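Local coordinates for cell division protein FtsX (Streptococcus pneumoniae, PDB 6HFX) that forms with FtsE an ABC-transporter complex of cell division and interacts through its large extracellular loop with the essential peptidoglycan hydrolase PcsB, at residues T48-T53 / I87-A92. Sequence-based numbering, arbitrary orientation.
Sequences TVKSVT and IVEANA
K50 and S51 share one partner, E89, where strand 49-55 bulges against strand 85-90; the two run antiparallel at one side of a four-stranded sheet. With helices 38-45 and 96-103 on one face, strand order 2-3-1-4 matches the βαββαβ core of a ferredoxin-like fold, here with insertions, one of them, which includes helix 57-66, between these two strands. At the beta bulge, K50 N donates an almost straight bond to E89 O while E89 N returns one to S51 O, and T53 and I87 bond both ways beyond it.

The lysine is worth following outward. Its CB sits 3.7 Å from E89 O. With CG anti to the backbone N (chi1 172°) and the rest extended, the chain runs out beside the carboxylate: CG lies 3.6 Å from E89 OE1, and CD is 3.3 Å from both E89 OE1 and OE2. CE keeps near the same pair, and NZ ends 3.5 Å from E89 OE2, a salt bridge. E89 thus meets the methylenes as much as the charge.

On the other face, V88 packs with V52, its side chain alongside and pointing the same way, whereas V49 crosses V88 at roughly a right angle. V49 CG1 and V88 CG1 are only 3.3 Å apart, tighter than usual for two methyls. L43 of helix 38-45 covers V52 and V88; I99 of helix 96-103 covers V49 and A90.

Back on the E89 face, a water donates to I87 O at 2.8 Å and hydrogen-bonds T53 OG1 at 2.9 Å.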
ATOM      1  N   THR A  48       6.985   0.669  16.849  1.00 61.97           N
ATOM      2  CA  THR A  48       7.909   1.539  16.139  1.00 66.65           C
ATOM      3  C   THR A  48       7.257   2.281  14.989  1.00 61.78           C
ATOM      4  O   THR A  48       7.956   3.000  14.281  1.00 63.59           O
ATOM      5  CB  THR A  48       9.083   0.741  15.562  1.00 65.02           C
ATOM      6  OG1 THR A  48       8.567  -0.413  14.892  1.00 59.78           O
ATOM      7  CG2 THR A  48      10.076   0.325  16.638  1.00 60.32           C
ATOM      8  N   VAL A  49       5.962   2.115  14.753  1.00 65.18           N
ATOM      9  CA  VAL A  49       5.311   2.793  13.637  1.00 57.67           C
ATOM     10  C   VAL A  49       4.557   4.012  14.157  1.00 62.18           C
ATOM     11  O   VAL A  49       3.920   3.971  15.219  1.00 61.47           O
ATOM     12  CB  VAL A  49       4.383   1.847  12.854  1.00 54.10           C
ATOM     13  CG1 VAL A  49       3.827   2.575  11.668  1.00 42.54           C
ATOM     14  CG2 VAL A  49       5.134   0.565  12.416  1.00 53.57           C
ATOM     15  N   LYS A  50       4.656   5.109  13.411  1.00 63.73           N
ATOM     16  CA  LYS A  50       4.020   6.373  13.735  1.00 63.20           C
ATOM     17  C   LYS A  50       2.794   6.663  12.878  1.00 60.90           C
ATOM     18  O   LYS A  50       1.803   7.183  13.399  1.00 68.45           O
ATOM     19  CB  LYS A  50       5.020   7.517  13.587  1.00 66.84           C
ATOM     20  CG  LYS A  50       4.369   8.863  13.723  1.00 77.50           C
ATOM     21  CD  LYS A  50       5.383   9.961  13.685  1.00 84.39           C
ATOM     22  CE  LYS A  50       4.700  11.298  13.603  1.00 93.74           C
ATOM     23  NZ  LYS A  50       5.725  12.336  13.350  1.00 98.42           N
ATOM     24  N   SER A  51       2.830   6.353  11.578  1.00 55.47           N
ATOM     25  CA  SER A  51       1.652   6.504  10.727  1.00 42.85           C
ATOM     26  C   SER A  51       1.699   5.509   9.575  1.00 41.33           C
ATOM     27  O   SER A  51       2.774   5.094   9.138  1.00 44.39           O
ATOM     28  CB  SER A  51       1.532   7.908  10.146  1.00 39.15           C
ATOM     29  OG  SER A  51       2.512   8.076   9.120  1.00 44.25           O
ATOM     30  N   VAL A  52       0.513   5.170   9.065  1.00 43.41           N
ATOM     31  CA  VAL A  52       0.339   4.211   7.978  1.00 33.96           C
ATOM     32  C   VAL A  52      -0.708   4.787   7.026  1.00 33.42           C
ATOM     33  O   VAL A  52      -1.895   4.860   7.372  1.00 40.67           O
ATOM     34  CB  VAL A  52      -0.073   2.833   8.510  1.00 34.84           C
ATOM     35  CG1 VAL A  52      -0.079   1.748   7.409  1.00 38.50           C
ATOM     36  CG2 VAL A  52       0.859   2.445   9.649  1.00 40.35           C
ATOM     37  N   THR A  53      -0.277   5.213   5.836  1.00 32.32           N
ATOM     38  CA  THR A  53      -1.146   5.943   4.917  1.00 33.63           C
ATOM     39  C   THR A  53      -1.386   5.116   3.654  1.00 33.32           C
ATOM     40  O   THR A  53      -0.438   4.588   3.065  1.00 46.94           O
ATOM     41  CB  THR A  53      -0.543   7.315   4.588  1.00 40.08           C
ATOM     42  OG1 THR A  53      -0.327   8.044   5.810  1.00 44.30           O
ATOM     43  CG2 THR A  53      -1.473   8.124   3.703  1.00 40.89           C
ATOM     44  N   ILE A  87       2.200   3.487   2.894  1.00 48.03           N
ATOM     45  CA  ILE A  87       3.415   4.234   3.188  1.00 33.50           C
ATOM     46  C   ILE A  87       3.479   4.397   4.702  1.00 43.53           C
ATOM     47  O   ILE A  87       2.628   5.060   5.311  1.00 41.89           O
ATOM     48  CB  ILE A  87       3.454   5.583   2.467  1.00 38.05           C
ATOM     49  CG1 ILE A  87       3.623   5.371   0.957  1.00 56.90           C
ATOM     50  CG2 ILE A  87       4.654   6.383   2.961  1.00 44.00           C
ATOM     51  CD1 ILE A  87       2.380   5.409   0.169  1.00 57.01           C
ATOM     52  N   VAL A  88       4.483   3.778   5.307  1.00 44.30           N
ATOM     53  CA  VAL A  88       4.612   3.633   6.749  1.00 46.76           C
ATOM     54  C   VAL A  88       5.789   4.473   7.212  1.00 52.66           C
ATOM     55  O   VAL A  88       6.852   4.474   6.575  1.00 48.95           O
ATOM     56  CB  VAL A  88       4.840   2.155   7.093  1.00 42.35           C
ATOM     57  CG1 VAL A  88       4.861   1.915   8.579  1.00 44.51           C
ATOM     58  CG2 VAL A  88       3.818   1.287   6.379  1.00 48.30           C
ATOM     59  N   GLU A  89       5.612   5.174   8.317  1.00 48.24           N
ATOM     60  CA  GLU A  89       6.684   5.971   8.887  1.00 42.46           C
ATOM     61  C   GLU A  89       7.169   5.318  10.166  1.00 42.03           C
ATOM     62  O   GLU A  89       6.368   5.095  11.078  1.00 44.99           O
ATOM     63  CB  GLU A  89       6.223   7.395   9.180  1.00 49.68           C
ATOM     64  CG  GLU A  89       7.168   8.094  10.155  1.00 57.86           C
ATOM     65  CD  GLU A  89       6.676   9.454  10.578  1.00 69.67           C
ATOM     66  OE1 GLU A  89       5.477   9.749  10.389  1.00 77.16           O
ATOM     67  OE2 GLU A  89       7.489  10.228  11.105  1.00 74.88           O
ATOM     68  N   ALA A  90       8.486   5.081  10.258  1.00 41.88           N
ATOM     69  CA  ALA A  90       9.093   4.545  11.470  1.00 44.57           C
ATOM     70  C   ALA A  90       9.415   5.668  12.455  1.00 45.41           C
ATOM     71  O   ALA A  90       9.514   6.840  12.084  1.00 44.20           O
ATOM     72  CB  ALA A  90      10.364   3.757  11.146  1.00 46.60           C
ATOM     73  N   ASN A  91       9.512   5.306  13.743  1.00 47.89           N
ATOM     74  CA  ASN A  91       9.873   6.299  14.751  1.00 53.58           C
ATOM     75  C   ASN A  91      11.337   6.690  14.633  1.00 66.75           C
ATOM     76  O   ASN A  91      11.703   7.831  14.940  1.00 63.25           O
ATOM     77  CB  ASN A  91       9.604   5.778  16.163  1.00 59.29           C
ATOM     78  CG  ASN A  91       8.149   5.472  16.413  1.00 68.73           C
ATOM     79  OD1 ASN A  91       7.820   4.541  17.164  1.00 64.94           O
ATOM     80  ND2 ASN A  91       7.259   6.248  15.788  1.00 63.07           N
ATOM     81  N   ALA A  92      12.180   5.755  14.212  1.00 69.72           N
ATOM     82  CA  ALA A  92      13.604   5.967  14.038  1.00 72.75           C
ATOM     83  C   ALA A  92      14.041   5.185  12.815  1.00 72.77           C
ATOM     84  O   ALA A  92      13.452   4.142  12.500  1.00 71.58           O
ATOM     85  CB  ALA A  92      14.411   5.508  15.262  1.00 67.34           C
TER
HETATM   86  O   HOH W   1       2.326   7.482   6.729  1.00 50.28           O